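Local coordinates for transcription factor TAU subunit SFC1 (Schizosaccharomyces pombe, PDB 4BJI), which is a subunit of the tauA domain of TFIIIC, which binds boxA promoter DNA of tRNA and similar genes, and is represented by its DNA-binding domain, at residues F48-R56 and F87-Y96. Sequence-based numbering, arbitrary orientation. Where two conformers were deposited one is given.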
loop_
_atom_site.group_PDB
_atom_site.type_symbol
_atom_site.label_atom_id
_atom_site.label_comp_id
_atom_site.label_asym_id
_atom_site.label_seq_id
_atom_site.Cartn_x
_atom_site.Cartn_y
_atom_site.Cartn_z
ATOM N N PHE A 48 0.619 -13.058 -4.706
ATOM C CA PHE A 48 -0.669 -12.872 -4.046
ATOM C C PHE A 48 -0.939 -13.929 -2.984
ATOM O O PHE A 48 -1.687 -13.648 -2.047
ATOM C CB PHE A 48 -1.814 -12.821 -5.059
ATOM C CG PHE A 48 -2.009 -11.473 -5.684
ATOM C CD1 PHE A 48 -2.483 -10.401 -4.936
ATOM C CD2 PHE A 48 -1.703 -11.259 -7.006
ATOM C CE1 PHE A 48 -2.661 -9.156 -5.493
ATOM C CE2 PHE A 48 -1.888 -9.986 -7.580
ATOM C CZ PHE A 48 -2.357 -8.940 -6.818
ATOM N N GLU A 49 -0.334 -15.111 -3.092
ATOM C CA GLU A 49 -0.398 -16.070 -1.978
ATOM C C GLU A 49 0.398 -15.545 -0.801
ATOM O O GLU A 49 -0.039 -15.689 0.353
ATOM C CB GLU A 49 0.138 -17.452 -2.381
ATOM C CG GLU A 49 -0.664 -18.126 -3.450
ATOM C CD GLU A 49 -2.084 -18.536 -3.009
ATOM O OE1 GLU A 49 -2.422 -18.457 -1.818
ATOM O OE2 GLU A 49 -2.853 -18.961 -3.894
ATOM N N LYS A 50 1.555 -14.960 -1.050
ATOM C CA LYS A 50 2.413 -14.443 0.035
ATOM C C LYS A 50 1.769 -13.234 0.745
ATOM O O LYS A 50 1.867 -13.061 1.976
ATOM C CB LYS A 50 3.775 -14.001 -0.521
ATOM C CG LYS A 50 4.648 -15.129 -1.086
ATOM C CD LYS A 50 5.894 -14.616 -1.844
ATOM C CE LYS A 50 6.891 -15.751 -2.080
ATOM N NZ LYS A 50 8.047 -15.349 -2.929
ATOM N N ARG A 51 1.124 -12.386 -0.029
ATOM C CA ARG A 51 0.640 -11.097 0.442
ATOM C C ARG A 51 -0.602 -10.777 -0.386
ATOM O O ARG A 51 -0.507 -10.645 -1.594
ATOM C CB ARG A 51 1.741 -10.058 0.222
ATOM C CG ARG A 51 1.406 -8.664 0.505
ATOM C CD ARG A 51 2.764 -7.935 0.506
ATOM N NE ARG A 51 2.644 -6.545 0.211
ATOM C CZ ARG A 51 3.696 -5.713 0.312
ATOM N NH1 ARG A 51 4.862 -6.179 0.716
ATOM N NH2 ARG A 51 3.558 -4.469 0.021
ATOM N N PRO A 52 -1.782 -10.699 0.244
ATOM C CA PRO A 52 -2.997 -10.589 -0.567
ATOM C C PRO A 52 -3.291 -9.202 -1.113
ATOM O O PRO A 52 -4.195 -9.043 -1.925
ATOM C CB PRO A 52 -4.115 -10.966 0.395
ATOM C CG PRO A 52 -3.535 -10.643 1.763
ATOM C CD PRO A 52 -2.072 -10.968 1.667
ATOM N N VAL A 53 -2.557 -8.197 -0.651
ATOM C CA VAL A 53 -2.811 -6.791 -0.971
ATOM C C VAL A 53 -1.487 -6.122 -1.308
ATOM O O VAL A 53 -0.560 -6.121 -0.467
ATOM C CB VAL A 53 -3.440 -6.073 0.271
ATOM C CG1 VAL A 53 -3.619 -4.599 0.027
ATOM C CG2 VAL A 53 -4.788 -6.722 0.674
ATOM N N TRP A 54 -1.386 -5.517 -2.489
ATOM C CA TRP A 54 -0.138 -4.947 -2.985
ATOM C C TRP A 54 -0.349 -3.633 -3.723
ATOM O O TRP A 54 -1.255 -3.533 -4.572
ATOM C CB TRP A 54 0.462 -5.857 -4.052
ATOM C CG TRP A 54 1.079 -7.159 -3.636
ATOM C CD1 TRP A 54 0.458 -8.373 -3.542
ATOM C CD2 TRP A 54 2.462 -7.391 -3.373
ATOM N NE1 TRP A 54 1.390 -9.358 -3.218
ATOM C CE2 TRP A 54 2.622 -8.765 -3.113
ATOM C CE3 TRP A 54 3.580 -6.566 -3.333
ATOM C CZ2 TRP A 54 3.866 -9.329 -2.806
ATOM C CZ3 TRP A 54 4.805 -7.128 -3.015
ATOM C CH2 TRP A 54 4.932 -8.494 -2.760
ATOM N N THR A 55 0.541 -2.665 -3.558
ATOM C CA THR A 55 0.609 -1.582 -4.534
ATOM C C THR A 55 1.284 -2.077 -5.828
ATOM O O THR A 55 2.054 -3.065 -5.830
ATOM C CB THR A 55 1.410 -0.398 -4.054
ATOM O OG1 THR A 55 2.736 -0.860 -3.770
ATOM C CG2 THR A 55 0.757 0.217 -2.808
ATOM N N ARG A 56 1.004 -1.381 -6.937
ATOM C CA ARG A 56 1.753 -1.583 -8.174
ATOM C C ARG A 56 3.264 -1.471 -7.965
ATOM O O ARG A 56 4.035 -2.332 -8.421
ATOM C CB ARG A 56 1.294 -0.561 -9.228
ATOM C CG ARG A 56 2.214 -0.487 -10.445
ATOM C CD ARG A 56 1.762 0.650 -11.386
ATOM N NE ARG A 56 2.750 0.886 -12.436
ATOM C CZ ARG A 56 2.829 0.120 -13.502
ATOM N NH1 ARG A 56 1.967 -0.876 -13.636
ATOM N NH2 ARG A 56 3.758 0.353 -14.428
ATOM N N PHE A 87 -7.047 1.191 1.988
ATOM C CA PHE A 87 -6.360 0.330 1.034
ATOM C C PHE A 87 -6.249 0.968 -0.354
ATOM O O PHE A 87 -5.973 0.291 -1.340
ATOM C CB PHE A 87 -6.984 -1.066 0.981
ATOM C CG PHE A 87 -7.058 -1.706 2.343
ATOM C CD1 PHE A 87 -5.948 -2.355 2.887
ATOM C CD2 PHE A 87 -8.205 -1.633 3.100
ATOM C CE1 PHE A 87 -5.989 -2.871 4.177
ATOM C CE2 PHE A 87 -8.227 -2.179 4.397
ATOM C CZ PHE A 87 -7.116 -2.786 4.914
ATOM N N ARG A 88 -6.431 2.293 -0.432
ATOM C CA ARG A 88 -6.332 3.020 -1.709
ATOM C C ARG A 88 -5.067 2.645 -2.461
ATOM O O ARG A 88 -3.988 2.592 -1.897
ATOM C CB ARG A 88 -6.373 4.522 -1.446
ATOM C CG ARG A 88 -6.226 5.393 -2.652
ATOM C CD ARG A 88 -5.921 6.838 -2.230
ATOM N NE ARG A 88 -5.820 7.728 -3.380
ATOM C CZ ARG A 88 -5.654 9.030 -3.253
ATOM N NH1 ARG A 88 -5.591 9.543 -2.036
ATOM N NH2 ARG A 88 -5.564 9.809 -4.324
ATOM N N ASP A 89 -5.237 2.447 -3.742
ATOM C CA ASP A 89 -4.120 2.211 -4.669
ATOM C C ASP A 89 -3.432 0.863 -4.418
ATOM O O ASP A 89 -2.265 0.647 -4.829
ATOM C CB ASP A 89 -3.106 3.367 -4.622
ATOM C CG ASP A 89 -3.688 4.648 -5.149
ATOM O OD1 ASP A 89 -4.414 4.591 -6.151
ATOM O OD2 ASP A 89 -3.480 5.690 -4.498
ATOM N N THR A 90 -4.152 -0.081 -3.793
ATOM C CA THR A 90 -3.709 -1.454 -3.711
ATOM C C THR A 90 -4.596 -2.377 -4.510
ATOM O O THR A 90 -5.823 -2.165 -4.605
ATOM C CB THR A 90 -3.605 -2.019 -2.269
ATOM O OG1 THR A 90 -4.907 -2.204 -1.679
ATOM C CG2 THR A 90 -2.761 -1.107 -1.397
ATOM N N TYR A 91 -3.962 -3.390 -5.087
ATOM C CA TYR A 91 -4.616 -4.507 -5.754
ATOM C C TYR A 91 -4.749 -5.632 -4.764
ATOM O O TYR A 91 -3.765 -6.032 -4.114
ATOM C CB TYR A 91 -3.762 -4.958 -6.951
ATOM C CG TYR A 91 -3.661 -3.904 -8.020
ATOM C CD1 TYR A 91 -2.696 -2.909 -7.952
ATOM C CD2 TYR A 91 -4.556 -3.878 -9.078
ATOM C CE1 TYR A 91 -2.629 -1.892 -8.899
ATOM C CE2 TYR A 91 -4.479 -2.873 -10.036
ATOM C CZ TYR A 91 -3.499 -1.893 -9.930
ATOM O OH TYR A 91 -3.403 -0.857 -10.864
ATOM N N THR A 92 -5.975 -6.128 -4.588
ATOM C CA THR A 92 -6.290 -7.187 -3.612
ATOM C C THR A 92 -6.765 -8.429 -4.349
ATOM O O THR A 92 -7.594 -8.349 -5.266
ATOM C CB THR A 92 -7.394 -6.697 -2.666
ATOM O OG1 THR A 92 -6.956 -5.512 -1.969
ATOM C CG2 THR A 92 -7.739 -7.772 -1.657
ATOM N N ARG A 93 -6.263 -9.583 -3.946
ATOM C CA ARG A 93 -6.638 -10.797 -4.635
ATOM C C ARG A 93 -8.146 -11.051 -4.493
ATOM O O ARG A 93 -8.777 -10.734 -3.465
ATOM C CB ARG A 93 -5.795 -11.975 -4.140
ATOM C CG ARG A 93 -6.049 -12.410 -2.721
ATOM C CD ARG A 93 -5.112 -13.596 -2.302
ATOM N NE ARG A 93 -5.554 -14.204 -1.043
ATOM C CZ ARG A 93 -4.776 -14.570 -0.019
ATOM N NH1 ARG A 93 -3.435 -14.440 -0.002
ATOM N NH2 ARG A 93 -5.394 -15.080 1.047
ATOM N N PHE A 94 -8.751 -11.605 -5.537
ATOM C CA PHE A 94 -10.195 -11.845 -5.534
ATOM C C PHE A 94 -10.598 -12.641 -4.289
ATOM O O PHE A 94 -9.895 -13.551 -3.857
ATOM C CB PHE A 94 -10.622 -12.607 -6.788
ATOM C CG PHE A 94 -10.527 -11.784 -8.060
ATOM C CD1 PHE A 94 -11.045 -10.506 -8.134
ATOM C CD2 PHE A 94 -9.928 -12.325 -9.223
ATOM C CE1 PHE A 94 -10.957 -9.749 -9.310
ATOM C CE2 PHE A 94 -9.852 -11.576 -10.404
ATOM C CZ PHE A 94 -10.361 -10.274 -10.446
ATOM N N GLY A 95 -11.721 -12.231 -3.719
ATOM C CA GLY A 95 -12.335 -12.923 -2.602
ATOM C C GLY A 95 -11.788 -12.558 -1.239
ATOM O O GLY A 95 -12.409 -12.926 -0.243
ATOM N N TYR A 96 -10.661 -11.855 -1.176
ATOM C CA TYR A 96 -10.095 -11.457 0.114
ATOM C C TYR A 96 -10.649 -10.070 0.463
ATOM O O TYR A 96 -10.522 -9.137 -0.338
ATOM C CB TYR A 96 -8.573 -11.394 0.053
ATOM C CG TYR A 96 -7.926 -10.999 1.366
ATOM C CD1 TYR A 96 -7.820 -11.911 2.402
ATOM C CD2 TYR A 96 -7.419 -9.739 1.580
ATOM C CE1 TYR A 96 -7.238 -11.553 3.617
ATOM C CE2 TYR A 96 -6.840 -9.385 2.758
ATOM C CZ TYR A 96 -6.763 -10.285 3.781
ATOM O OH TYR A 96 -6.172 -9.902 4.965
HETATM O O HOH W 1 -0.676 1.062 -6.930
HETATM O O HOH W 2 -1.357 -1.456 -12.799
#
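Trp54 and Tyr91 face each other as an antiparallel hydrogen-bonded pair. Trp54 N donates to Tyr91 O at 2.9 Å, and Tyr91 N returns a bond to Trp54 O. Two residues on from Tyr91, Arg93 N donates to Pro52 O at 2.9 Å. Val53 and Thr92 form a non-hydrogen-bonded pair, their side chains alongside and pointing the same way. The CG1 methyl of Val53, anti to the backbone N (chi1 175°), presses on Thr90 CB at only 3.5 Å, a tight contact.

Pro52 is gripped by two flat groups. Its CG lies over the face of the Tyr96 ring, a CH-pi contact 3.9 Å from the centroid. In one of its two conformers, Arg93 turns a guanidinium face to Pro52 CB, and its NH1 donates to Phe48 O at 2.8 Å, nearly straight (163°) and in the carbonyl plane, tying the end of helix 35-50 to the strand. The Phe48 ring brings its edge to Tyr91 O.

At the other end, a water accepts from Arg56 N and donates to Asp89 O.

Thr90 OG1 stands between its backbone N and carbonyl carbon (chi1 70°) and donates to Phe87 O at 2.7 Å. Thr90 N bonds the same oxygen, closing a type II turn. A valine in its place would probably cost Phe87 O one of these two donors and weaken the turn's hold.

Behind Thr92, Trp82 NE1 bonds its OG1; Asp101 bonds Tyr96 OH. Strand 90-93 lies between strands 53-55 and 79-82, antiparallel to both; the turn at Phe87-Thr90 leads into it from strand 79-82. Helix 35-50, strand 53-55, helices 56-60 and 71-74, then the hairpin of strands 79-82 and 90-93, probably the wing, are consistent with a winged-helix form of the family's helix-turn-helix domain.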